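PDB 3N2S: FMN reductase (NADPH) from Bacillus subtilis, which uses NADPH to reduce flavin mononucleotide, and also reduces nitroaromatic compounds, quinones and azo dyes. Local coordinates for residues A[27-32]-A[126-131]; A[85-90]-A[99-104]; A[123-126]-A[131-134]; A[196-201]-A[219-224]; A[239-242]-A[246-249]. All coordinates share one frame; numbering follows the deposited sequence.

Interaction 1: A[27-32]-A[126-131]; sequences IDTLVK and ESMGLG
The methyl end of M128, a selenomethionine in this crystal, reaches across to L30 and T29, and its chain meets both side chains at an oblique angle. CE does all the touching: it lies 3.4 Å from L30 CD2, tighter than carbons usually pack, and 3.7 Å from T29 CG2. The M128 chain runs extended as far as SE and then bends at its last torsion (chi3 -130°), which swings CE toward helix 24-35. L30 answers with its CD2 branch rather than CD1. T29 is turned so that CG2 stands opposite the backbone N and faces M128, while OG1 on the other branch is bonded to E25 O in the preceding turn of its own helix.

The setting is one layer of an alpha-beta-alpha sandwich, in which helix 24-35 lies beside helix 104-127. M128 sits where the latter ends in a Schellman motif: G129, with positive phi (87°), sends its N back to E126 O at 3.1 Å, L130 N probably bonds A125 O at 3.0 Å, and the chain then turns into strand 131-135. L30 wedges further in, touching M121, A124 and A125 on the neighbouring helix as well as F77 and V163 on the sheet. At the subunit boundary, I5 of the second subunit packs on M128, and D28 OD1 forms a salt bridge with K178 NZ of that same subunit.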
# COMPACT_ATOMS: atom_id res chain seq x y z
N ILE A 27 13.50 5.56 15.34
CA ILE A 27 12.35 4.63 15.35
C ILE A 27 11.06 5.42 15.56
O ILE A 27 10.07 5.21 14.85
CB ILE A 27 12.53 3.49 16.41
CG1 ILE A 27 13.70 2.54 16.00
CG2 ILE A 27 11.21 2.71 16.64
CD1 ILE A 27 14.23 1.64 17.12
N ASP A 28 11.08 6.35 16.54
CA ASP A 28 9.93 7.20 16.81
C ASP A 28 9.49 7.99 15.57
O ASP A 28 8.31 7.99 15.23
CB ASP A 28 10.20 8.14 18.00
CG ASP A 28 8.98 8.93 18.37
OD1 ASP A 28 8.06 8.34 18.94
OD2 ASP A 28 8.93 10.13 18.02
N THR A 29 10.45 8.63 14.88
CA THR A 29 10.21 9.44 13.67
C THR A 29 9.63 8.55 12.55
O THR A 29 8.67 8.95 11.90
CB THR A 29 11.50 10.17 13.27
OG1 THR A 29 11.85 11.06 14.32
CG2 THR A 29 11.37 10.94 11.97
N LEU A 30 10.21 7.34 12.36
CA LEU A 30 9.76 6.38 11.35
C LEU A 30 8.31 5.94 11.59
O LEU A 30 7.51 5.94 10.65
CB LEU A 30 10.69 5.17 11.31
CG LEU A 30 12.09 5.41 10.75
CD1 LEU A 30 12.93 4.17 10.84
CD2 LEU A 30 12.04 5.94 9.33
N VAL A 31 7.96 5.62 12.85
CA VAL A 31 6.61 5.21 13.24
C VAL A 31 5.61 6.37 13.02
O VAL A 31 4.57 6.16 12.39
CB VAL A 31 6.55 4.62 14.67
CG1 VAL A 31 5.11 4.39 15.13
CG2 VAL A 31 7.36 3.32 14.76
N LYS A 32 5.93 7.57 13.51
CA LYS A 32 5.07 8.76 13.31
C LYS A 32 4.86 9.05 11.82
O LYS A 32 3.76 9.42 11.41
CB LYS A 32 5.66 10.01 14.02
CG LYS A 32 5.55 9.95 15.55
CD LYS A 32 6.29 11.12 16.22
CE LYS A 32 5.71 12.48 15.95
NZ LYS A 32 6.67 13.56 16.31
N GLU A 126 14.71 6.76 3.97
CA GLU A 126 15.57 7.14 2.85
C GLU A 126 15.99 8.61 2.89
O GLU A 126 17.13 8.92 2.57
CB GLU A 126 14.93 6.75 1.51
CG GLU A 126 14.93 5.24 1.38
CD GLU A 126 14.24 4.66 0.17
OE1 GLU A 126 13.18 5.19 -0.25
OE2 GLU A 126 14.72 3.62 -0.32
N SER A 127 15.09 9.51 3.34
CA SER A 127 15.40 10.95 3.47
C SER A 127 16.49 11.19 4.55
O SER A 127 17.21 12.19 4.47
CB SER A 127 14.14 11.74 3.80
OG SER A 127 13.74 11.58 5.15
N MSE A 128 16.61 10.27 5.53
CA MSE A 128 17.60 10.35 6.62
C MSE A 128 18.95 9.74 6.22
O MSE A 128 19.88 9.73 7.02
CB MSE A 128 17.08 9.61 7.87
CG MSE A 128 15.87 10.26 8.54
SE MSE A 128 15.21 9.10 9.95
CE MSE A 128 13.42 9.03 9.54
N GLY A 129 19.03 9.20 5.01
CA GLY A 129 20.22 8.52 4.51
C GLY A 129 20.24 7.05 4.89
O GLY A 129 21.26 6.37 4.73
N LEU A 130 19.12 6.53 5.42
CA LEU A 130 19.07 5.12 5.76
C LEU A 130 18.63 4.33 4.52
O LEU A 130 18.06 4.89 3.60
CB LEU A 130 18.09 4.84 6.95
CG LEU A 130 18.42 5.52 8.29
CD1 LEU A 130 17.19 5.54 9.20
CD2 LEU A 130 19.62 4.86 8.97
N GLY A 131 18.92 3.04 4.52
CA GLY A 131 18.52 2.12 3.48
C GLY A 131 17.36 1.27 3.97
O GLY A 131 17.21 1.06 5.19

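Interaction 2: A[85-90]-A[99-104]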
# COMPACT_ATOMS: atom_id res chain seq x y z
N ARG A 85 -7.88 -4.49 16.73
CA ARG A 85 -8.09 -3.23 17.45
C ARG A 85 -9.59 -2.87 17.41
O ARG A 85 -10.18 -2.55 18.45
CB ARG A 85 -7.27 -2.12 16.75
CG ARG A 85 -7.41 -0.71 17.36
CD ARG A 85 -6.54 0.33 16.66
NE ARG A 85 -5.12 -0.03 16.76
CZ ARG A 85 -4.35 -0.34 15.71
NH1 ARG A 85 -4.84 -0.28 14.48
NH2 ARG A 85 -3.09 -0.72 15.89
N HIS A 86 -10.21 -3.01 16.23
CA HIS A 86 -11.62 -2.71 15.94
C HIS A 86 -12.53 -3.74 16.62
O HIS A 86 -13.53 -3.37 17.23
CB HIS A 86 -11.82 -2.60 14.41
CG HIS A 86 -10.75 -1.74 13.78
ND1 HIS A 86 -9.47 -2.23 13.54
CD2 HIS A 86 -10.77 -0.42 13.48
CE1 HIS A 86 -8.77 -1.21 13.07
NE2 HIS A 86 -9.52 -0.10 13.01
N GLN A 87 -12.14 -5.04 16.57
CA GLN A 87 -12.88 -6.10 17.28
C GLN A 87 -12.92 -5.79 18.78
O GLN A 87 -14.00 -5.81 19.37
CB GLN A 87 -12.20 -7.46 17.07
CG GLN A 87 -13.01 -8.62 17.65
CD GLN A 87 -12.22 -9.89 17.86
OE1 GLN A 87 -10.98 -9.89 18.01
NE2 GLN A 87 -12.93 -11.00 17.90
N GLN A 88 -11.75 -5.49 19.39
CA GLN A 88 -11.64 -5.21 20.83
C GLN A 88 -12.30 -3.89 21.27
O GLN A 88 -12.89 -3.82 22.35
CB GLN A 88 -10.19 -5.27 21.29
CG GLN A 88 -9.56 -6.67 21.27
CD GLN A 88 -10.18 -7.74 22.16
OE1 GLN A 88 -10.07 -8.94 21.87
NE2 GLN A 88 -10.77 -7.36 23.30
N LEU A 89 -12.19 -2.86 20.42
CA LEU A 89 -12.80 -1.53 20.60
C LEU A 89 -14.32 -1.74 20.78
O LEU A 89 -14.91 -1.21 21.73
CB LEU A 89 -12.46 -0.72 19.31
CG LEU A 89 -13.16 0.55 18.93
CD1 LEU A 89 -12.32 1.29 17.93
CD2 LEU A 89 -14.50 0.27 18.26
N ALA A 90 -14.93 -2.57 19.92
CA ALA A 90 -16.36 -2.87 19.94
C ALA A 90 -16.75 -3.68 21.18
O ALA A 90 -17.78 -3.38 21.80
CB ALA A 90 -16.77 -3.59 18.68
N GLU A 99 -17.86 -10.64 12.47
CA GLU A 99 -18.45 -10.95 11.15
C GLU A 99 -18.34 -9.77 10.18
O GLU A 99 -18.23 -9.99 8.98
CB GLU A 99 -19.93 -11.38 11.27
CG GLU A 99 -20.14 -12.70 11.98
CD GLU A 99 -21.51 -13.33 11.80
OE1 GLU A 99 -22.51 -12.59 11.72
OE2 GLU A 99 -21.57 -14.58 11.74
N LEU A 100 -18.36 -8.53 10.69
CA LEU A 100 -18.28 -7.31 9.89
C LEU A 100 -16.84 -7.00 9.37
O LEU A 100 -16.68 -6.28 8.39
CB LEU A 100 -18.84 -6.11 10.69
CG LEU A 100 -20.28 -6.25 11.25
CD1 LEU A 100 -20.75 -4.95 11.86
CD2 LEU A 100 -21.27 -6.72 10.19
N LEU A 101 -15.82 -7.58 10.02
CA LEU A 101 -14.40 -7.36 9.73
C LEU A 101 -13.81 -8.39 8.77
O LEU A 101 -12.66 -8.24 8.35
CB LEU A 101 -13.60 -7.41 11.07
CG LEU A 101 -14.10 -6.52 12.23
CD1 LEU A 101 -13.46 -6.94 13.55
CD2 LEU A 101 -13.88 -5.03 11.95
N GLU A 102 -14.59 -9.41 8.41
CA GLU A 102 -14.10 -10.56 7.65
C GLU A 102 -14.32 -10.63 6.14
O GLU A 102 -13.94 -11.63 5.55
CB GLU A 102 -14.56 -11.87 8.34
CG GLU A 102 -14.17 -11.91 9.81
CD GLU A 102 -14.48 -13.18 10.58
OE1 GLU A 102 -15.23 -14.03 10.05
OE2 GLU A 102 -13.99 -13.32 11.72
N ASN A 103 -14.87 -9.59 5.51
CA ASN A 103 -15.13 -9.63 4.08
C ASN A 103 -13.92 -9.18 3.25
O ASN A 103 -12.90 -8.76 3.81
CB ASN A 103 -16.41 -8.85 3.73
CG ASN A 103 -16.39 -7.36 4.02
OD1 ASN A 103 -15.35 -6.75 4.31
ND2 ASN A 103 -17.54 -6.73 3.88
N THR A 104 -14.05 -9.24 1.92
CA THR A 104 -13.00 -8.85 0.98
C THR A 104 -12.73 -7.35 1.08
O THR A 104 -11.57 -6.95 1.07
CB THR A 104 -13.35 -9.33 -0.46
OG1 THR A 104 -13.42 -10.77 -0.43
CG2 THR A 104 -12.33 -8.85 -1.54
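L101 spreads its two methyl groups over adjacent residues of helix 84-92, CD1 lying on Q87 and CD2 on H86. CD1 is 3.8 Å from Q87 CB, while CD2 rests 4.0 Å from H86 CB. The nearest alpha carbons, Q87 CA and L101 CA, are 7.8 Å apart, a gap the leucine side chain bridges. With CG opposite its own carbonyl carbon (chi1 -51°), L101 directs the fork of the isobutyl group at the helix, and each methyl finds a separate beta carbon.

Beyond its beta carbon H86 departs: the ring turns away from L101 and its NE2 is hydrogen-bonded to V43 O. The Q87 chain is extended beyond CG, and NE2 makes a weak bond to S98 OG. The contact thus fastens the connection between helix 84-92 and helix 104-127 back onto the first of these helices. Two residues later that connection is organised for the next helix: N103 occupies its N-cap position, with OD1 accepting from M106 N. Neighbouring residues face the dimer partner, L89 against W221 of the second subunit and L100 against M229 of that subunit.

Van der Waals contact, without directional bonds, holds L101 to H86 and Q87; the leucine meets the beta carbons of two polar residues, while their imidazole and amide turn to other polar partners, the amide only weakly.

Interaction 3: A[123-126]-A[131-134]; sequences IAAE and GICY. With FMN (flavin mononucleotide), chain E.
I132 has CG1 set between its backbone N and carbonyl carbon (chi1 68°), an arrangement that presents CG2 to A125 and CG1 to E126. A125 CB and I132 CG2 meet at 3.6 Å. E126, extended beyond CG, crosses the isoleucine at about a right angle and brings OE2 to 3.6 Å from I132 CG1. A water completes this side: it bridges E126 OE2 (2.8 Å) and I132 N (2.9 Å), accepting from the latter, and so joins the carboxylate to the first residues of the strand.

Helix 104-127 is thereby laid against strand 131-135, the outermost strand of the antiparallel sheet within this chain, whose neighbour is strand 155-164. I132 points to the helix and also packs on L161 and V163; the next residue, C133, points the other way. With SG opposite its backbone N (chi1 -166°), C133 comes to 3.6 Å from FMN N1. Y134 then follows the flavin with both backbone and side chain: its O lies 2.9 Å from FMN C4A, its CB 3.4 Å from FMN C8, and the flavin methyl C8M stands over one face of the phenol ring. F159 also meets that ring.

The strand thus serves two partners: I132 the helix, C133 and Y134 the flavin. On the helix side, methyl contacts and a water-mediated carboxylate set its position, whereas the flavin is approached by a sulfur, a carbonyl oxygen and the CB and ring face of a tyrosine.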
# COMPACT_ATOMS: atom_id res chain seq x y z
N ILE A 123 10.10 6.22 2.76
CA ILE A 123 10.53 7.55 2.29
C ILE A 123 11.20 8.33 3.43
O ILE A 123 12.24 8.97 3.22
CB ILE A 123 9.38 8.34 1.63
CG1 ILE A 123 8.82 7.60 0.39
CG2 ILE A 123 9.81 9.76 1.24
CD1 ILE A 123 7.28 7.98 0.23
N ALA A 124 10.59 8.29 4.63
CA ALA A 124 11.18 8.96 5.80
C ALA A 124 12.59 8.40 6.07
O ALA A 124 13.53 9.19 6.21
CB ALA A 124 10.29 8.77 7.01
N ALA A 125 12.76 7.06 6.05
CA ALA A 125 14.08 6.43 6.30
C ALA A 125 15.11 6.82 5.25
O ALA A 125 16.23 7.24 5.60
CB ALA A 125 13.95 4.91 6.36
N GLU A 126 14.71 6.76 3.97
CA GLU A 126 15.57 7.14 2.85
C GLU A 126 15.99 8.61 2.89
O GLU A 126 17.13 8.92 2.57
CB GLU A 126 14.93 6.75 1.51
CG GLU A 126 14.93 5.24 1.38
CD GLU A 126 14.24 4.66 0.17
OE1 GLU A 126 13.18 5.19 -0.25
OE2 GLU A 126 14.72 3.62 -0.32
N GLY A 131 18.92 3.04 4.52
CA GLY A 131 18.52 2.12 3.48
C GLY A 131 17.36 1.27 3.97
O GLY A 131 17.21 1.06 5.19
N ILE A 132 16.51 0.82 3.02
CA ILE A 132 15.37 -0.05 3.35
C ILE A 132 15.29 -1.23 2.38
O ILE A 132 15.70 -1.12 1.22
CB ILE A 132 14.00 0.71 3.42
CG1 ILE A 132 13.50 1.26 2.05
CG2 ILE A 132 13.98 1.82 4.48
CD1 ILE A 132 12.58 0.28 1.22
N CYS A 133 14.64 -2.30 2.83
CA CYS A 133 14.29 -3.44 2.00
C CYS A 133 13.03 -4.07 2.55
O CYS A 133 12.99 -4.45 3.72
CB CYS A 133 15.42 -4.46 1.83
SG CYS A 133 15.11 -5.66 0.50
N TYR A 134 11.98 -4.13 1.71
CA TYR A 134 10.72 -4.80 2.08
C TYR A 134 10.99 -6.29 2.08
O TYR A 134 11.81 -6.75 1.29
CB TYR A 134 9.64 -4.51 1.05
CG TYR A 134 8.96 -3.17 1.22
CD1 TYR A 134 7.71 -3.08 1.83
CD2 TYR A 134 9.54 -2.00 0.75
CE1 TYR A 134 7.07 -1.86 1.99
CE2 TYR A 134 8.90 -0.77 0.87
CZ TYR A 134 7.67 -0.70 1.51
OH TYR A 134 7.02 0.49 1.61
N1 FMN E . 13.47 -8.07 -1.59
C2 FMN E . 14.11 -9.09 -0.95
O2 FMN E . 15.35 -9.21 -1.02
N3 FMN E . 13.41 -10.00 -0.22
C4 FMN E . 12.06 -10.01 0.00
O4 FMN E . 11.48 -10.86 0.69
C4A FMN E . 11.31 -8.91 -0.65
N5 FMN E . 10.02 -8.78 -0.45
C5A FMN E . 9.40 -7.62 -0.97
C6 FMN E . 8.03 -7.43 -0.66
C7 FMN E . 7.38 -6.26 -1.04
C7M FMN E . 5.94 -6.04 -0.59
C8 FMN E . 8.07 -5.29 -1.86
C8M FMN E . 7.38 -4.06 -2.35
C9 FMN E . 9.44 -5.48 -2.21
C9A FMN E . 10.12 -6.64 -1.79
N10 FMN E . 11.51 -6.86 -2.01
C10 FMN E . 12.17 -7.91 -1.46
C1' FMN E . 12.27 -5.87 -2.81
C2' FMN E . 11.96 -6.06 -4.30
O2' FMN E . 12.64 -7.17 -4.71
C3' FMN E . 12.51 -4.83 -5.02
O3' FMN E . 11.76 -3.68 -4.53
C4' FMN E . 12.42 -4.97 -6.61
O4' FMN E . 13.46 -5.89 -7.00
C5' FMN E . 12.78 -3.61 -7.26
O5' FMN E . 14.13 -3.27 -6.83
P FMN E . 14.47 -1.84 -6.15
O1P FMN E . 14.15 -0.74 -7.12
O2P FMN E . 15.92 -2.08 -5.80
O3P FMN E . 13.65 -1.85 -4.85
O HOH W 1 16.95 2.05 0.42

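Interaction 4: A[196-201]-A[219-224]; sequences HTMNTY and ETWSDQ
One face of the W221 indole receives the edge of Y201, and the indole's own rim is met by M198. Y201 CE2 stands 3.3 Å above the indole plane, displaced toward its rim, and is 3.4 Å from W221 CG. The phenol and the five-membered ring form an edge-to-face pair, their centroids 4.7 Å apart and their planes at 59°. M198, a selenomethionine here, curls at chi2 and chi3 and thereby sets CE near the indole plane, 3.3 Å from W221 CE3.

The pair joins helix 191-213 to the first turn of helix 221-229, where T220 is the N-cap residue: its OG1 accepts from D223 N at 3.2 Å. Both helices lean on the second subunit. W221 NE1 donates to Y42 O of that subunit, and the rings of W221 and that Y42 also meet edge-to-face; Y201 OH bonds P174 O of its own chain and Q44 NE2 of the second subunit. With a serine in place of W221, the Y201 edge would probably lose its aromatic face and Y42 O of the second subunit its indole donor.

Within the chain the two rings meet by apolar and aromatic contact; the indole N-H bonds across the dimer, and the phenol hydroxyl bonds both its own chain and the partner.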
# COMPACT_ATOMS: atom_id res chain seq x y z
N HIS A 196 5.54 -3.53 -28.27
CA HIS A 196 6.60 -2.53 -28.45
C HIS A 196 7.19 -2.12 -27.09
O HIS A 196 8.41 -2.04 -26.95
CB HIS A 196 6.05 -1.29 -29.17
CG HIS A 196 7.07 -0.24 -29.46
ND1 HIS A 196 7.15 0.92 -28.70
CD2 HIS A 196 8.03 -0.20 -30.41
CE1 HIS A 196 8.16 1.61 -29.21
NE2 HIS A 196 8.71 0.97 -30.24
N THR A 197 6.32 -1.85 -26.10
CA THR A 197 6.78 -1.43 -24.77
C THR A 197 7.47 -2.57 -24.04
O THR A 197 8.50 -2.34 -23.43
CB THR A 197 5.64 -0.80 -23.95
OG1 THR A 197 4.60 -1.76 -23.81
CG2 THR A 197 5.08 0.45 -24.56
N MSE A 198 6.90 -3.79 -24.11
CA MSE A 198 7.46 -4.97 -23.45
C MSE A 198 8.78 -5.42 -24.09
O MSE A 198 9.68 -5.83 -23.36
CB MSE A 198 6.45 -6.11 -23.37
CG MSE A 198 5.21 -5.75 -22.51
SE MSE A 198 5.65 -5.08 -20.69
CE MSE A 198 6.98 -6.49 -20.29
N ASN A 199 8.92 -5.30 -25.43
CA ASN A 199 10.16 -5.61 -26.13
C ASN A 199 11.25 -4.64 -25.71
O ASN A 199 12.37 -5.06 -25.45
CB ASN A 199 9.98 -5.54 -27.67
CG ASN A 199 9.37 -6.76 -28.32
OD1 ASN A 199 8.91 -7.70 -27.67
ND2 ASN A 199 9.35 -6.75 -29.63
N THR A 200 10.91 -3.34 -25.66
CA THR A 200 11.85 -2.28 -25.26
C THR A 200 12.31 -2.54 -23.82
O THR A 200 13.50 -2.48 -23.55
CB THR A 200 11.17 -0.89 -25.39
OG1 THR A 200 10.78 -0.71 -26.75
CG2 THR A 200 12.09 0.25 -24.97
N TYR A 201 11.36 -2.81 -22.91
CA TYR A 201 11.69 -3.08 -21.51
C TYR A 201 12.54 -4.32 -21.35
O TYR A 201 13.52 -4.27 -20.62
CB TYR A 201 10.43 -3.17 -20.64
CG TYR A 201 10.73 -3.15 -19.16
CD1 TYR A 201 11.56 -2.18 -18.60
CD2 TYR A 201 10.13 -4.06 -18.30
CE1 TYR A 201 11.80 -2.13 -17.23
CE2 TYR A 201 10.33 -4.00 -16.92
CZ TYR A 201 11.17 -3.04 -16.39
OH TYR A 201 11.39 -3.03 -15.03
N GLU A 219 19.17 -12.37 -18.76
CA GLU A 219 17.73 -12.59 -18.75
C GLU A 219 16.91 -11.32 -18.95
O GLU A 219 17.33 -10.24 -18.52
CB GLU A 219 17.29 -13.35 -17.49
CG GLU A 219 17.61 -12.61 -16.20
CD GLU A 219 17.17 -13.27 -14.90
OE1 GLU A 219 17.77 -12.94 -13.86
OE2 GLU A 219 16.23 -14.10 -14.92
N THR A 220 15.78 -11.44 -19.62
CA THR A 220 14.85 -10.35 -19.87
C THR A 220 13.91 -10.26 -18.63
O THR A 220 13.86 -11.19 -17.82
CB THR A 220 14.02 -10.63 -21.12
OG1 THR A 220 13.22 -11.79 -20.89
CG2 THR A 220 14.88 -10.78 -22.40
N TRP A 221 13.15 -9.18 -18.52
CA TRP A 221 12.20 -9.00 -17.42
C TRP A 221 11.09 -10.04 -17.50
O TRP A 221 10.80 -10.68 -16.50
CB TRP A 221 11.60 -7.59 -17.46
CG TRP A 221 10.70 -7.31 -16.29
CD1 TRP A 221 11.09 -7.06 -15.01
CD2 TRP A 221 9.28 -7.21 -16.32
NE1 TRP A 221 9.99 -6.79 -14.23
CE2 TRP A 221 8.86 -6.88 -15.01
CE3 TRP A 221 8.31 -7.32 -17.33
CZ2 TRP A 221 7.51 -6.68 -14.68
CZ3 TRP A 221 6.98 -7.13 -17.00
CH2 TRP A 221 6.59 -6.79 -15.69
N SER A 222 10.47 -10.20 -18.68
CA SER A 222 9.36 -11.14 -18.87
C SER A 222 9.77 -12.59 -18.53
O SER A 222 9.01 -13.27 -17.87
CB SER A 222 8.78 -11.01 -20.27
OG SER A 222 9.78 -11.31 -21.23
N ASP A 223 11.00 -13.01 -18.88
CA ASP A 223 11.47 -14.35 -18.50
C ASP A 223 11.71 -14.46 -16.99
O ASP A 223 11.32 -15.45 -16.40
CB ASP A 223 12.73 -14.73 -19.27
CG ASP A 223 12.47 -15.16 -20.71
OD1 ASP A 223 11.28 -15.38 -21.07
OD2 ASP A 223 13.44 -15.32 -21.46
N GLN A 224 12.30 -13.43 -16.36
CA GLN A 224 12.56 -13.38 -14.92
C GLN A 224 11.25 -13.42 -14.11
O GLN A 224 11.12 -14.26 -13.23
CB GLN A 224 13.36 -12.12 -14.56
CG GLN A 224 13.83 -12.09 -13.10
CD GLN A 224 14.59 -10.83 -12.75
OE1 GLN A 224 14.35 -9.74 -13.27
NE2 GLN A 224 15.56 -10.99 -11.90

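Interaction 5: A[239-242]-A[246-249]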
# COMPACT_ATOMS: atom_id res chain seq x y z
N ASP A 239 -6.57 -20.25 2.09
CA ASP A 239 -7.25 -20.70 3.30
C ASP A 239 -6.69 -20.07 4.54
O ASP A 239 -7.47 -19.79 5.45
CB ASP A 239 -7.20 -22.23 3.43
CG ASP A 239 -7.89 -22.95 2.28
OD1 ASP A 239 -8.99 -22.50 1.87
OD2 ASP A 239 -7.34 -23.95 1.79
N TYR A 240 -5.35 -19.87 4.62
CA TYR A 240 -4.73 -19.30 5.83
C TYR A 240 -5.23 -17.90 6.18
O TYR A 240 -5.47 -17.62 7.36
CB TYR A 240 -3.20 -19.38 5.83
CG TYR A 240 -2.60 -18.95 7.15
CD1 TYR A 240 -2.55 -19.82 8.23
CD2 TYR A 240 -2.20 -17.63 7.35
CE1 TYR A 240 -2.07 -19.41 9.46
CE2 TYR A 240 -1.73 -17.20 8.59
CZ TYR A 240 -1.66 -18.10 9.64
OH TYR A 240 -1.21 -17.66 10.85
N VAL A 241 -5.40 -17.01 5.16
CA VAL A 241 -5.92 -15.66 5.48
C VAL A 241 -7.33 -15.73 6.12
O VAL A 241 -7.60 -14.99 7.06
CB VAL A 241 -5.78 -14.60 4.34
CG1 VAL A 241 -4.36 -14.55 3.80
CG2 VAL A 241 -6.79 -14.83 3.23
N LYS A 242 -8.18 -16.64 5.63
CA LYS A 242 -9.54 -16.90 6.14
C LYS A 242 -9.50 -17.39 7.58
O LYS A 242 -10.33 -16.96 8.39
CB LYS A 242 -10.28 -17.91 5.24
CG LYS A 242 -10.61 -17.38 3.85
CD LYS A 242 -11.18 -18.46 2.96
CE LYS A 242 -11.28 -18.03 1.51
NZ LYS A 242 -12.35 -17.02 1.27
N PHE A 246 -9.88 -13.03 7.74
CA PHE A 246 -9.94 -12.09 6.62
C PHE A 246 -10.45 -12.71 5.36
O PHE A 246 -10.25 -13.90 5.13
CB PHE A 246 -8.52 -11.54 6.30
CG PHE A 246 -7.91 -10.67 7.37
CD1 PHE A 246 -8.01 -9.29 7.30
CD2 PHE A 246 -7.20 -11.23 8.43
CE1 PHE A 246 -7.43 -8.47 8.27
CE2 PHE A 246 -6.61 -10.42 9.39
CZ PHE A 246 -6.74 -9.04 9.31
N ASN A 247 -11.02 -11.88 4.48
CA ASN A 247 -11.39 -12.24 3.10
C ASN A 247 -12.33 -13.45 2.96
O ASN A 247 -12.26 -14.21 1.99
CB ASN A 247 -10.07 -12.48 2.34
CG ASN A 247 -10.17 -12.42 0.86
OD1 ASN A 247 -10.85 -11.57 0.30
ND2 ASN A 247 -9.41 -13.28 0.21
N LYS A 248 -13.23 -13.61 3.92
CA LYS A 248 -14.17 -14.74 3.96
C LYS A 248 -15.42 -14.50 3.13
O LYS A 248 -15.91 -13.38 3.06
CB LYS A 248 -14.54 -15.09 5.41
CG LYS A 248 -13.37 -15.66 6.20
CD LYS A 248 -13.61 -15.69 7.70
CE LYS A 248 -14.32 -16.93 8.18
NZ LYS A 248 -14.43 -16.96 9.67
N ASN A 249 -15.96 -15.61 2.56
CA ASN A 249 -17.16 -15.79 1.72
C ASN A 249 -16.95 -15.76 0.21
O ASN A 249 -16.91 -16.83 -0.40
CB ASN A 249 -18.37 -14.99 2.19
CG ASN A 249 -19.05 -15.58 3.39
OD1 ASN A 249 -20.25 -15.90 3.36
ND2 ASN A 249 -18.31 -15.75 4.49
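K242 and V241, in the last turn of helix 237-243, hold the C-terminal tail, which folds back on this helix C-terminus and is closed by a pi-type (i+5 to i) bond. The tight part is around F246. Its N donates to V241 O at 3.1 Å (151° at the hydrogen), spanning five residues where an alpha-helical bond spans four, and its O receives a CH···O contact from K242 CA at 3.2 Å. The F246 ring turns inward to F107, S110 and L156, with V241 O near its edge.

K242 then swings NZ round by a bend at its last torsion (chi4 -72°) and donates to N247 O, pinning a second peptide group. A leucine in its place would probably leave N247 O without this donor and the tail less firmly fixed.

Packing is looser beyond. V241 CG2 only grazes N247 CB at 4.1 Å, and the K242 and K248 side chains pass obliquely, K242 CB to K248 CG at 3.9 Å. The polar ends look elsewhere: K248 NZ forms a salt bridge with E102, N247 OD1 bonds T104 OG1, and N247 ND2 reaches OD1 of N247 of the second subunit. At the exposed terminus N249 is reached only distantly, its N lying 4.1 Å from K242 NZ.

Along the chain, interaction 2 falls between the two segments of interaction 1; interaction 3 then ends on the same stretch, and interactions 4 and 5 follow in series. Interactions 1 and 3 lie close, centres 7 Å apart, sharing helix 104-127 and residues E126 and G131, so the helix end that packs on helix 24-35 also leads into the flavin-binding strand. Interactions 2 and 5, with centres 13 Å apart, are joined by the E102–K248 salt bridge and the T104–N247 bond, which tie the chain terminus to the start of helix 104-127. Interaction 4 stands apart, its centre 43 Å from that of interaction 2. All five touch the second subunit, as suits a homodimer.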